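Local coordinates for protein Zn-dependent hydrolase, glyoxylase (Echinicola vietnamensis, PDB 6T5K) that probably hydrolyses beta-lactam antibiotics, opening the ring with water as a zinc-dependent class B metallo-beta-lactamase, at residues Gly52-Asn57 with Pro221-Trp226; Lys29-Gln34 with Val43-Thr48; Val61-Glu66 with Val149-Val154; Ser36-Val41 with Gly170-Asp175. All blocks are in the same frame, centred on the assembly; numbering follows the deposited sequence.

Contact 1 (Gly52-Asn57 with Pro221-Trp226). With ZN (zinc ion), chain H.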
loop_
_atom_site.group_PDB
_atom_site.type_symbol
_atom_site.label_atom_id
_atom_site.label_comp_id
_atom_site.label_asym_id
_atom_site.label_seq_id
_atom_site.Cartn_x
_atom_site.Cartn_y
_atom_site.Cartn_z
ATOM N N GLY A 52 0.368 20.218 2.861
ATOM C CA GLY A 52 -0.288 20.306 4.151
ATOM C C GLY A 52 0.042 19.150 5.075
ATOM O O GLY A 52 1.138 18.585 4.987
ATOM N N LYS A 53 -0.873 18.805 5.986
ATOM C CA LYS A 53 -0.752 17.567 6.747
ATOM C C LYS A 53 -1.437 16.448 5.975
ATOM O O LYS A 53 -2.648 16.540 5.681
ATOM C CB LYS A 53 -1.323 17.662 8.160
ATOM C CG LYS A 53 -1.147 16.334 8.920
ATOM C CD LYS A 53 -1.104 16.506 10.419
ATOM C CE LYS A 53 -2.511 16.511 10.996
ATOM N NZ LYS A 53 -2.604 15.817 12.310
ATOM N N VAL A 54 -0.673 15.377 5.714
ATOM C CA VAL A 54 -1.009 14.395 4.691
ATOM C C VAL A 54 -1.193 13.057 5.360
ATOM O O VAL A 54 -0.271 12.590 6.035
ATOM C CB VAL A 54 0.111 14.333 3.643
ATOM C CG1 VAL A 54 -0.193 13.385 2.521
ATOM C CG2 VAL A 54 0.430 15.731 3.112
ATOM N N ALA A 55 -2.383 12.458 5.199
ATOM C CA ALA A 55 -2.558 11.086 5.630
ATOM C C ALA A 55 -1.943 10.160 4.596
ATOM O O ALA A 55 -2.096 10.380 3.392
ATOM C CB ALA A 55 -4.036 10.814 5.820
ATOM N N CYS A 56 -1.221 9.143 5.069
ATOM C CA CYS A 56 -0.618 8.125 4.219
ATOM C C CYS A 56 -1.232 6.788 4.591
ATOM O O CYS A 56 -1.312 6.442 5.777
ATOM C CB CYS A 56 0.888 8.045 4.418
ATOM S SG CYS A 56 1.753 9.591 4.042
ATOM N N ASN A 57 -1.676 6.044 3.589
ATOM C CA ASN A 57 -2.320 4.763 3.802
ATOM C C ASN A 57 -1.394 3.602 3.453
ATOM O O ASN A 57 -0.630 3.666 2.491
ATOM C CB ASN A 57 -3.560 4.616 2.918
ATOM C CG ASN A 57 -4.593 5.658 3.190
ATOM O OD1 ASN A 57 -4.728 6.175 4.321
ATOM N ND2 ASN A 57 -5.355 5.986 2.158
ATOM N N PRO A 221 -6.463 3.986 -1.826
ATOM C CA PRO A 221 -5.427 4.825 -2.439
ATOM C C PRO A 221 -4.306 5.054 -1.444
ATOM O O PRO A 221 -4.431 4.769 -0.263
ATOM C CB PRO A 221 -6.174 6.147 -2.687
ATOM C CG PRO A 221 -7.127 6.216 -1.499
ATOM C CD PRO A 221 -7.549 4.799 -1.228
ATOM N N GLY A 222 -3.201 5.594 -1.947
ATOM C CA GLY A 222 -2.063 5.871 -1.095
ATOM C C GLY A 222 -2.281 7.002 -0.132
ATOM O O GLY A 222 -1.602 7.054 0.901
ATOM N N HIS A 223 -3.235 7.884 -0.423
ATOM C CA HIS A 223 -3.572 9.017 0.425
ATOM C C HIS A 223 -5.071 9.241 0.300
ATOM O O HIS A 223 -5.623 9.086 -0.789
ATOM C CB HIS A 223 -2.804 10.268 -0.038
ATOM C CG HIS A 223 -1.316 10.063 -0.108
ATOM N ND1 HIS A 223 -0.487 10.163 0.993
ATOM C CD2 HIS A 223 -0.519 9.720 -1.146
ATOM C CE1 HIS A 223 0.758 9.891 0.629
ATOM N NE2 HIS A 223 0.766 9.637 -0.671
ATOM N N GLY A 224 -5.724 9.605 1.403
ATOM C CA GLY A 224 -7.136 9.963 1.344
ATOM C C GLY A 224 -8.059 8.791 1.579
ATOM O O GLY A 224 -7.647 7.689 1.951
ATOM N N ASN A 225 -9.338 9.051 1.326
ATOM C CA ASN A 225 -10.379 8.071 1.595
ATOM C C ASN A 225 -10.347 6.915 0.599
ATOM O O ASN A 225 -10.181 7.112 -0.611
ATOM C CB ASN A 225 -11.759 8.734 1.564
ATOM C CG ASN A 225 -11.987 9.675 2.737
ATOM O OD1 ASN A 225 -11.480 9.457 3.827
ATOM N ND2 ASN A 225 -12.748 10.732 2.507
ATOM N N TRP A 226 -10.544 5.698 1.110
ATOM C CA TRP A 226 -10.776 4.575 0.234
ATOM C C TRP A 226 -12.230 4.583 -0.241
ATOM O O TRP A 226 -13.109 5.258 0.307
ATOM C CB TRP A 226 -10.434 3.294 0.986
ATOM C CG TRP A 226 -10.995 3.226 2.364
ATOM C CD1 TRP A 226 -12.174 2.658 2.732
ATOM C CD2 TRP A 226 -10.384 3.705 3.577
ATOM N NE1 TRP A 226 -12.347 2.769 4.081
ATOM C CE2 TRP A 226 -11.270 3.428 4.622
ATOM C CE3 TRP A 226 -9.195 4.378 3.862
ATOM C CZ2 TRP A 226 -10.982 3.757 5.937
ATOM C CZ3 TRP A 226 -8.925 4.724 5.156
ATOM C CH2 TRP A 226 -9.804 4.404 6.174
HETATM ZN ZN ZN H . 2.440 8.693 -1.723
HETATM O O HOH W 1 -6.866 7.703 4.856
HETATM O O HOH W 2 4.515 8.963 -2.102
HETATM O O HOH W 3 1.679 10.116 -3.358
#
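Asn57 and His223 carry most of this contact, which ties a strand of one sheet of the metallo-beta-lactamase fold to the loop that leaves strand 218-221 of the other and supplies the last ligand of the second zinc site. At the start of the loop, Pro221 O receives ND2 of Asn57 at 2.9 Å, the donor standing above the carbonyl plane. Gly222 O comes next and takes the backbone N of Asn57 in a nearly straight bond (2.9 Å, 172° at the hydrogen). His223 then turns its imidazole toward the strand and the metal together. His223 ND1 donates to Ala55 O at 2.9 Å, with that oxygen lying close to the ring plane, while His223 NE2 binds zinc at 2.2 Å. The carbonyl of Ala55 thus acts as a second-shell group that helps hold the rotation of the ring, with ND1 on the carbonyl and NE2 on the zinc. Asp104, Cys182 and two waters complete the zinc shell. Cys56 SG lies at the ring edge, 3.6 Å from His223 CE1, and Val54 CG1 approaches ND1 obliquely. Gly224, with its positive phi, offers its O to the same ND2 of Asn57, so both hydrogens of the amide are used, and both acceptors lie near the amide plane. Farther on, the indole of Trp226 turns its edge to ND2, while its NE1 bonds to Glu21. The other end of the Asn57 amide is also held: one water donates to Asn57 OD1 at 2.7 Å and to Gly224 O at 3.0 Å.

Contact 2 (Lys29-Gln34 with Val43-Thr48)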
loop_
_atom_site.group_PDB
_atom_site.type_symbol
_atom_site.label_atom_id
_atom_site.label_comp_id
_atom_site.label_asym_id
_atom_site.label_seq_id
_atom_site.Cartn_x
_atom_site.Cartn_y
_atom_site.Cartn_z
ATOM N N LYS A 29 -0.457 8.927 16.377
ATOM C CA LYS A 29 0.368 8.837 15.193
ATOM C C LYS A 29 -0.126 7.808 14.192
ATOM O O LYS A 29 0.321 7.822 13.036
ATOM C CB LYS A 29 1.789 8.448 15.614
ATOM C CG LYS A 29 2.497 9.357 16.580
ATOM C CD LYS A 29 2.513 10.783 16.078
ATOM C CE LYS A 29 3.844 11.486 16.353
ATOM N NZ LYS A 29 4.249 12.369 15.209
ATOM N N LEU A 30 -1.014 6.912 14.606
ATOM C CA LEU A 30 -1.403 5.793 13.755
ATOM C C LEU A 30 -2.840 5.380 14.018
ATOM O O LEU A 30 -3.238 5.229 15.173
ATOM C CB LEU A 30 -0.497 4.587 14.029
ATOM C CG LEU A 30 -0.674 3.366 13.130
ATOM C CD1 LEU A 30 -0.076 3.663 11.774
ATOM C CD2 LEU A 30 0.027 2.169 13.746
ATOM N N ILE A 31 -3.605 5.174 12.945
ATOM C CA ILE A 31 -4.956 4.640 13.033
ATOM C C ILE A 31 -5.009 3.398 12.164
ATOM O O ILE A 31 -4.449 3.381 11.063
ATOM C CB ILE A 31 -6.014 5.676 12.613
ATOM C CG1 ILE A 31 -5.984 6.870 13.580
ATOM C CG2 ILE A 31 -7.400 5.017 12.595
ATOM C CD1 ILE A 31 -6.706 8.099 13.041
ATOM N N ILE A 32 -5.660 2.354 12.664
ATOM C CA ILE A 32 -5.919 1.152 11.875
ATOM C C ILE A 32 -7.413 0.895 11.841
ATOM O O ILE A 32 -8.054 0.784 12.884
ATOM C CB ILE A 32 -5.176 -0.082 12.414
ATOM C CG1 ILE A 32 -3.687 0.223 12.557
ATOM C CG2 ILE A 32 -5.384 -1.279 11.454
ATOM C CD1 ILE A 32 -2.882 -0.879 13.226
ATOM N N LYS A 33 -7.952 0.740 10.637
ATOM C CA LYS A 33 -9.377 0.540 10.441
ATOM C C LYS A 33 -9.583 -0.758 9.670
ATOM O O LYS A 33 -8.977 -0.958 8.616
ATOM C CB LYS A 33 -9.994 1.699 9.628
ATOM C CG LYS A 33 -10.414 2.925 10.446
ATOM N N GLN A 34 -10.447 -1.627 10.174
ATOM C CA GLN A 34 -10.839 -2.800 9.412
ATOM C C GLN A 34 -11.866 -2.376 8.369
ATOM O O GLN A 34 -12.908 -1.804 8.713
ATOM C CB GLN A 34 -11.407 -3.872 10.327
ATOM C CG GLN A 34 -11.661 -5.154 9.598
ATOM C CD GLN A 34 -12.171 -6.271 10.483
ATOM O OE1 GLN A 34 -12.394 -6.081 11.672
ATOM N NE2 GLN A 34 -12.325 -7.445 9.919
ATOM N N VAL A 43 -3.158 4.106 8.780
ATOM C CA VAL A 43 -3.103 5.517 8.411
ATOM C C VAL A 43 -2.110 6.202 9.326
ATOM O O VAL A 43 -2.258 6.148 10.553
ATOM C CB VAL A 43 -4.476 6.198 8.510
ATOM C CG1 VAL A 43 -4.382 7.635 8.007
ATOM C CG2 VAL A 43 -5.525 5.442 7.705
ATOM N N SER A 44 -1.110 6.843 8.730
ATOM C CA SER A 44 -0.132 7.665 9.438
ATOM C C SER A 44 -0.071 9.034 8.767
ATOM O O SER A 44 -0.621 9.243 7.685
ATOM C CB SER A 44 1.237 6.980 9.449
ATOM O OG SER A 44 1.647 6.599 8.150
ATOM N N PHE A 45 0.552 10.003 9.420
ATOM C CA PHE A 45 0.379 11.388 9.009
ATOM C C PHE A 45 1.720 12.043 8.741
ATOM O O PHE A 45 2.681 11.841 9.484
ATOM C CB PHE A 45 -0.425 12.154 10.057
ATOM C CG PHE A 45 -1.771 11.554 10.311
ATOM C CD1 PHE A 45 -1.937 10.569 11.274
ATOM C CD2 PHE A 45 -2.861 11.941 9.563
ATOM C CE1 PHE A 45 -3.176 9.995 11.493
ATOM C CE2 PHE A 45 -4.104 11.377 9.786
ATOM C CZ PHE A 45 -4.258 10.402 10.750
ATOM N N LEU A 46 1.761 12.817 7.659
ATOM C CA LEU A 46 2.981 13.422 7.146
ATOM C C LEU A 46 2.731 14.912 6.982
ATOM O O LEU A 46 1.825 15.312 6.243
ATOM C CB LEU A 46 3.322 12.799 5.789
ATOM C CG LEU A 46 4.696 13.076 5.188
ATOM C CD1 LEU A 46 5.772 12.789 6.219
ATOM C CD2 LEU A 46 4.886 12.244 3.922
ATOM N N ASP A 47 3.524 15.728 7.674
ATOM C CA ASP A 47 3.460 17.182 7.542
ATOM C C ASP A 47 4.496 17.593 6.504
ATOM O O ASP A 47 5.692 17.637 6.788
ATOM C CB ASP A 47 3.711 17.864 8.883
ATOM C CG ASP A 47 2.451 17.964 9.721
ATOM O OD1 ASP A 47 1.391 17.505 9.241
ATOM O OD2 ASP A 47 2.509 18.490 10.851
ATOM N N THR A 48 4.034 17.912 5.300
ATOM C CA THR A 48 4.911 18.113 4.159
ATOM C C THR A 48 4.844 19.555 3.668
ATOM O O THR A 48 3.909 20.308 3.967
ATOM C CB THR A 48 4.546 17.164 3.007
ATOM O OG1 THR A 48 5.516 17.302 1.961
ATOM C CG2 THR A 48 3.163 17.491 2.468
#
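The beta hairpin of strands 30-34 and 39-48 is joined here by Ile31 and Val43, near the end of the paired region farthest from the turn. The two strands run antiparallel, their local axes approaching to 4.9 Å at an angle of 149°. Ile31 and Val43 form a hydrogen-bonded pair: Ile31 N donates to Val43 O at 2.9 Å, and Val43 N returns a shorter bond of 2.7 Å to Ile31 O, meeting it nearly along the C=O axis. The two side chains leave the same face of the sheet and sit beside each other, CB to CB 4.4 Å apart. Phe45 extends this apolar row. Chi1 of -58° puts its CG beside the backbone N; the ring presents its edge to strand 30-34, CZ of Phe45 meeting CD1 of Ile31 at 4.1 Å, and Lys29 O lies near the same ring plane by CD1 of Phe45. Between the strands the Val43 carbonyl also takes a CA-H...O contact, Leu30 CA approaching Val43 O at 3.3 Å, and the CD1 methyl of Leu30 settles against Val43 O at 3.5 Å. Cation-pi contact with Lys53 adds a charged neighbour to the Phe45 ring. The hairpin lies toward one edge of the eight-stranded sheet: strand 22-26 flanks strand 30-34 and strand 54-63 flanks strand 39-48, with Val43 packing on Ala55 and Asn57, while helix 76-88 touches the face that carries Ile32 and Ser44.

Contact 3 (Val61-Glu66 with Val149-Val154); sequences VISDGE and VGTKAV
Asp64 OD2 is gripped by three donors at once. From 149-154, Asp64 OD2 receives Thr151 N at 2.8 Å, in a nearly straight bond (169° at the hydrogen), and Thr151 OG1 at 2.7 Å; from its own side Ser63 OG reaches Asp64 OD2 at 2.8 Å. All three stand out of the carboxylate plane, and the hydroxyl of Thr151 is brought to bear by a chi1 of 62°, which puts OG1 between the backbone N and the carbonyl carbon. Two tight beta hairpins meet through their turns in this way, one from each sheet of the metallo-beta-lactamase sandwich: a type I' turn runs from Ser63 to Glu66 and a type II' turn from Val149 to Lys152. Glu66 adds a second carboxylate, its OE1 accepting Gly150 N at 2.9 Å from above the plane while also bonding to Asn94. Gly150 CA lies 3.6 Å from Ser63 O, a CA-H...O contact. In one of its two conformers, the side chain of Val149 crosses that of Val61 at about a right angle. Lys152 passes its CD and CE by Ser63 OG, and its NZ forms a salt bridge with Asp174.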
loop_
_atom_site.group_PDB
_atom_site.type_symbol
_atom_site.label_atom_id
_atom_site.label_comp_id
_atom_site.label_asym_id
_atom_site.label_seq_id
_atom_site.Cartn_x
_atom_site.Cartn_y
_atom_site.Cartn_z
ATOM N N VAL A 61 -3.377 -7.259 5.399
ATOM C CA VAL A 61 -4.238 -8.402 5.156
ATOM C C VAL A 61 -3.993 -9.384 6.283
ATOM O O VAL A 61 -2.838 -9.693 6.577
ATOM C CB VAL A 61 -3.935 -9.035 3.794
ATOM C CG1 VAL A 61 -4.894 -10.205 3.526
ATOM C CG2 VAL A 61 -4.011 -7.958 2.724
ATOM N N ILE A 62 -5.070 -9.845 6.925
ATOM C CA ILE A 62 -4.988 -10.760 8.064
ATOM C C ILE A 62 -5.902 -11.950 7.796
ATOM O O ILE A 62 -7.094 -11.780 7.513
ATOM C CB ILE A 62 -5.365 -10.072 9.390
ATOM C CG1 ILE A 62 -4.495 -8.831 9.613
ATOM C CG2 ILE A 62 -5.200 -11.040 10.552
ATOM C CD1 ILE A 62 -4.830 -8.021 10.878
ATOM N N SER A 63 -5.357 -13.159 7.913
ATOM C CA SER A 63 -6.188 -14.353 7.797
ATOM C C SER A 63 -5.509 -15.469 8.564
ATOM O O SER A 63 -4.291 -15.645 8.459
ATOM C CB SER A 63 -6.374 -14.765 6.326
ATOM O OG SER A 63 -7.376 -15.759 6.140
ATOM N N ASP A 64 -6.306 -16.217 9.325
ATOM C CA ASP A 64 -5.828 -17.401 10.025
ATOM C C ASP A 64 -4.595 -17.129 10.883
ATOM O O ASP A 64 -3.659 -17.929 10.928
ATOM C CB ASP A 64 -5.585 -18.528 9.025
ATOM C CG ASP A 64 -6.707 -18.627 7.995
ATOM O OD1 ASP A 64 -7.850 -18.967 8.396
ATOM O OD2 ASP A 64 -6.444 -18.326 6.794
ATOM N N GLY A 65 -4.591 -15.987 11.573
ATOM C CA GLY A 65 -3.523 -15.644 12.490
ATOM C C GLY A 65 -2.258 -15.164 11.840
ATOM O O GLY A 65 -1.236 -15.037 12.533
ATOM N N GLU A 66 -2.290 -14.873 10.545
ATOM C CA GLU A 66 -1.131 -14.398 9.812
ATOM C C GLU A 66 -1.465 -13.079 9.135
ATOM O O GLU A 66 -2.627 -12.779 8.867
ATOM C CB GLU A 66 -0.696 -15.439 8.765
ATOM C CG GLU A 66 -0.355 -16.779 9.398
ATOM C CD GLU A 66 0.150 -17.840 8.428
ATOM O OE1 GLU A 66 0.436 -17.497 7.267
ATOM O OE2 GLU A 66 0.273 -19.012 8.856
ATOM N N VAL A 149 -0.922 -15.727 3.111
ATOM C CA VAL A 149 -1.497 -15.137 4.315
ATOM C C VAL A 149 -2.439 -16.202 4.872
ATOM O O VAL A 149 -3.581 -16.330 4.420
ATOM C CB VAL A 149 -2.258 -13.834 4.044
ATOM C CG1 VAL A 149 -2.713 -13.248 5.379
ATOM C CG2 VAL A 149 -1.414 -12.824 3.252
ATOM N N GLY A 150 -1.966 -17.002 5.813
ATOM C CA GLY A 150 -2.819 -18.073 6.300
ATOM C C GLY A 150 -3.209 -19.004 5.171
ATOM O O GLY A 150 -2.356 -19.475 4.410
ATOM N N THR A 151 -4.520 -19.245 5.031
ATOM C CA THR A 151 -5.027 -20.130 3.998
ATOM C C THR A 151 -5.298 -19.397 2.704
ATOM O O THR A 151 -5.794 -20.000 1.753
ATOM C CB THR A 151 -6.317 -20.820 4.454
ATOM O OG1 THR A 151 -7.361 -19.864 4.720
ATOM C CG2 THR A 151 -6.047 -21.621 5.697
ATOM N N LYS A 152 -4.999 -18.116 2.660
ATOM C CA LYS A 152 -5.256 -17.274 1.510
ATOM C C LYS A 152 -3.932 -16.748 0.986
ATOM O O LYS A 152 -2.850 -17.106 1.476
ATOM C CB LYS A 152 -6.185 -16.130 1.925
ATOM C CG LYS A 152 -7.536 -16.627 2.401
ATOM C CD LYS A 152 -8.450 -15.495 2.822
ATOM C CE LYS A 152 -9.709 -15.982 3.527
ATOM N NZ LYS A 152 -10.448 -16.940 2.639
ATOM N N ALA A 153 -4.021 -15.864 -0.008
ATOM C CA ALA A 153 -2.839 -15.181 -0.494
ATOM C C ALA A 153 -3.199 -13.767 -0.907
ATOM O O ALA A 153 -4.356 -13.461 -1.210
ATOM C CB ALA A 153 -2.244 -15.902 -1.707
ATOM N N VAL A 154 -2.188 -12.908 -0.942
ATOM C CA VAL A 154 -2.278 -11.582 -1.527
ATOM C C VAL A 154 -1.246 -11.554 -2.640
ATOM O O VAL A 154 -0.211 -12.220 -2.570
ATOM C CB VAL A 154 -2.053 -10.475 -0.462
ATOM C CG1 VAL A 154 -0.632 -10.563 0.146
ATOM C CG2 VAL A 154 -2.421 -9.094 -1.031
#

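Contact 4 (Ser36-Val41 with Gly170-Asp175); sequences SPHTYV and GYFPDD
Asp175 meets Ser36 and His38 where the two sheets of the metallo-beta-lactamase sandwich approach each other, the turn before strand 39-48 lying against the turn after strand 169-172. The tight part is the buried carboxylate of Asp175, which collects three hydrogen bonds. Ser36 OG donates to Asp175 OD2 over a short 2.5 Å, arriving on the anti side, while His38 N uses the syn lone pair of the same oxygen at 2.8 Å. Asp175 OD1 takes the longer bond, from ND1 of His38 at 3.2 Å; it is nearly straight (172° at the hydrogen) and lies in the imidazole plane, although ring and carboxylate planes are turned 34° apart. Chi1 of -58° sets His38 CG beside its own backbone N, the N that Asp175 accepts. The negative charge is probably steadied by these donors, and it may in turn favour the proton on ND1. Next to the carboxylate, Phe172 fills the apolar side: its CD2 lies 3.5 Å from CG2 of Thr39 and its CE2 3.6 Å from CB of His38. The rings of His38 and Phe172, 6.0 Å apart between centroids, are neither stacked nor edge-to-face. Toward solvent the contact thins out. Pro37, exposed, only brushes OD2 of Asp175 with CD, and its N has no hydrogen to give. Asp174, also exposed, looks elsewhere, to a salt bridge with Lys152. Ser36 OG is itself held from within the turn, for Thr39 OG1 donates to Ser36 OG at 2.7 Å.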
loop_
_atom_site.group_PDB
_atom_site.type_symbol
_atom_site.label_atom_id
_atom_site.label_comp_id
_atom_site.label_asym_id
_atom_site.label_seq_id
_atom_site.Cartn_x
_atom_site.Cartn_y
_atom_site.Cartn_z
ATOM N N SER A 36 -12.702 -4.617 5.533
ATOM C CA SER A 36 -13.336 -5.797 4.952
ATOM C C SER A 36 -13.054 -6.945 5.902
ATOM O O SER A 36 -12.288 -6.782 6.862
ATOM C CB SER A 36 -12.795 -6.097 3.543
ATOM O OG SER A 36 -11.490 -6.633 3.581
ATOM N N PRO A 37 -13.611 -8.130 5.644
ATOM C CA PRO A 37 -13.374 -9.230 6.603
ATOM C C PRO A 37 -11.914 -9.496 6.906
ATOM O O PRO A 37 -11.583 -9.823 8.055
ATOM C CB PRO A 37 -14.078 -10.430 5.953
ATOM C CG PRO A 37 -15.217 -9.795 5.217
ATOM C CD PRO A 37 -14.645 -8.492 4.654
ATOM N N HIS A 38 -11.034 -9.352 5.913
ATOM C CA HIS A 38 -9.632 -9.670 6.085
ATOM C C HIS A 38 -8.682 -8.519 5.797
ATOM O O HIS A 38 -7.471 -8.737 5.812
ATOM C CB HIS A 38 -9.240 -10.846 5.182
ATOM C CG HIS A 38 -10.039 -12.071 5.435
ATOM N ND1 HIS A 38 -11.173 -12.373 4.712
ATOM C CD2 HIS A 38 -9.890 -13.064 6.345
ATOM C CE1 HIS A 38 -11.695 -13.496 5.170
ATOM N NE2 HIS A 38 -10.947 -13.928 6.168
ATOM N N THR A 39 -9.164 -7.322 5.485
ATOM C CA THR A 39 -8.244 -6.243 5.168
ATOM C C THR A 39 -8.505 -5.014 6.019
ATOM O O THR A 39 -9.621 -4.766 6.499
ATOM C CB THR A 39 -8.180 -5.848 3.662
ATOM O OG1 THR A 39 -9.286 -5.014 3.299
ATOM C CG2 THR A 39 -8.118 -7.080 2.793
ATOM N N TYR A 40 -7.421 -4.283 6.229
ATOM C CA TYR A 40 -7.360 -3.152 7.134
ATOM C C TYR A 40 -6.539 -2.056 6.465
ATOM O O TYR A 40 -5.616 -2.330 5.690
ATOM C CB TYR A 40 -6.620 -3.537 8.423
ATOM C CG TYR A 40 -7.226 -4.684 9.183
ATOM C CD1 TYR A 40 -7.217 -5.981 8.661
ATOM C CD2 TYR A 40 -7.862 -4.472 10.400
ATOM C CE1 TYR A 40 -7.803 -7.027 9.343
ATOM C CE2 TYR A 40 -8.417 -5.520 11.108
ATOM C CZ TYR A 40 -8.408 -6.794 10.558
ATOM O OH TYR A 40 -8.971 -7.846 11.239
ATOM N N VAL A 41 -6.875 -0.809 6.757
ATOM C CA VAL A 41 -6.059 0.318 6.327
ATOM C C VAL A 41 -5.293 0.838 7.538
ATOM O O VAL A 41 -5.876 1.031 8.612
ATOM C CB VAL A 41 -6.918 1.426 5.696
ATOM C CG1 VAL A 41 -6.055 2.569 5.255
ATOM C CG2 VAL A 41 -7.751 0.873 4.545
ATOM N N GLY A 170 -1.243 -4.078 -4.664
ATOM C CA GLY A 170 -1.545 -5.306 -3.959
ATOM C C GLY A 170 -2.997 -5.664 -4.195
ATOM O O GLY A 170 -3.872 -4.803 -4.125
ATOM N N TYR A 171 -3.262 -6.926 -4.498
ATOM C CA TYR A 171 -4.604 -7.402 -4.802
ATOM C C TYR A 171 -4.917 -8.582 -3.900
ATOM O O TYR A 171 -4.161 -9.557 -3.859
ATOM C CB TYR A 171 -4.674 -7.844 -6.255
ATOM C CG TYR A 171 -5.973 -8.490 -6.628
ATOM C CD1 TYR A 171 -7.201 -7.834 -6.481
ATOM C CD2 TYR A 171 -5.975 -9.780 -7.122
ATOM C CE1 TYR A 171 -8.375 -8.469 -6.858
ATOM C CE2 TYR A 171 -7.125 -10.407 -7.490
ATOM C CZ TYR A 171 -8.317 -9.758 -7.371
ATOM O OH TYR A 171 -9.458 -10.422 -7.749
ATOM N N PHE A 172 -6.040 -8.498 -3.198
ATOM C CA PHE A 172 -6.490 -9.556 -2.292
ATOM C C PHE A 172 -7.838 -10.032 -2.796
ATOM O O PHE A 172 -8.873 -9.390 -2.529
ATOM C CB PHE A 172 -6.615 -9.045 -0.871
ATOM C CG PHE A 172 -7.066 -10.087 0.094
ATOM C CD1 PHE A 172 -6.322 -11.231 0.295
ATOM C CD2 PHE A 172 -8.250 -9.954 0.748
ATOM C CE1 PHE A 172 -6.733 -12.191 1.197
ATOM C CE2 PHE A 172 -8.655 -10.894 1.622
ATOM C CZ PHE A 172 -7.908 -12.024 1.843
ATOM N N PRO A 173 -7.877 -11.144 -3.515
ATOM C CA PRO A 173 -9.098 -11.482 -4.235
ATOM C C PRO A 173 -10.230 -11.925 -3.332
ATOM O O PRO A 173 -11.399 -11.740 -3.672
ATOM C CB PRO A 173 -8.651 -12.609 -5.174
ATOM C CG PRO A 173 -7.416 -13.210 -4.489
ATOM C CD PRO A 173 -6.732 -11.994 -3.912
ATOM N N ASP A 174 -9.947 -12.526 -2.182
ATOM C CA ASP A 174 -11.045 -13.077 -1.384
ATOM C C ASP A 174 -12.057 -12.012 -0.988
ATOM O O ASP A 174 -13.259 -12.297 -0.912
ATOM C CB ASP A 174 -10.500 -13.754 -0.141
ATOM C CG ASP A 174 -9.717 -14.965 -0.474
ATOM O OD1 ASP A 174 -8.609 -14.761 -0.991
ATOM O OD2 ASP A 174 -10.220 -16.090 -0.255
ATOM N N ASP A 175 -11.601 -10.801 -0.685
ATOM C CA ASP A 175 -12.501 -9.703 -0.357
ATOM C C ASP A 175 -12.645 -8.728 -1.528
ATOM O O ASP A 175 -13.282 -7.670 -1.355
ATOM C CB ASP A 175 -11.985 -8.921 0.871
ATOM C CG ASP A 175 -11.995 -9.720 2.167
ATOM O OD1 ASP A 175 -12.427 -10.891 2.212
ATOM O OD2 ASP A 175 -11.521 -9.134 3.178
#

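How the contacts relate
Each contact uses one of two neighbouring strands of the eight-stranded sheet: 39-48 in contacts 2 and 4, 54-63 in contacts 1 and 3. Contact 2 is a local hairpin, closed before contact 1 opens, with centres about 8 Å apart. Contacts 1, 3 and 4 each bridge to elements of the second sheet. Along the chain, contacts 2 and 4 alternate, as do 1 and 4, and contact 3 falls within the spans of both 1 and 4. Contacts 3 and 4, about 10 Å apart between centres, lie on one side of the chain's centre; contact 3 is opposite contact 1, about 25 Å away between centres. Strand 54-63 thus joins the loop of the zinc site at one end and the intersheet turns at the other.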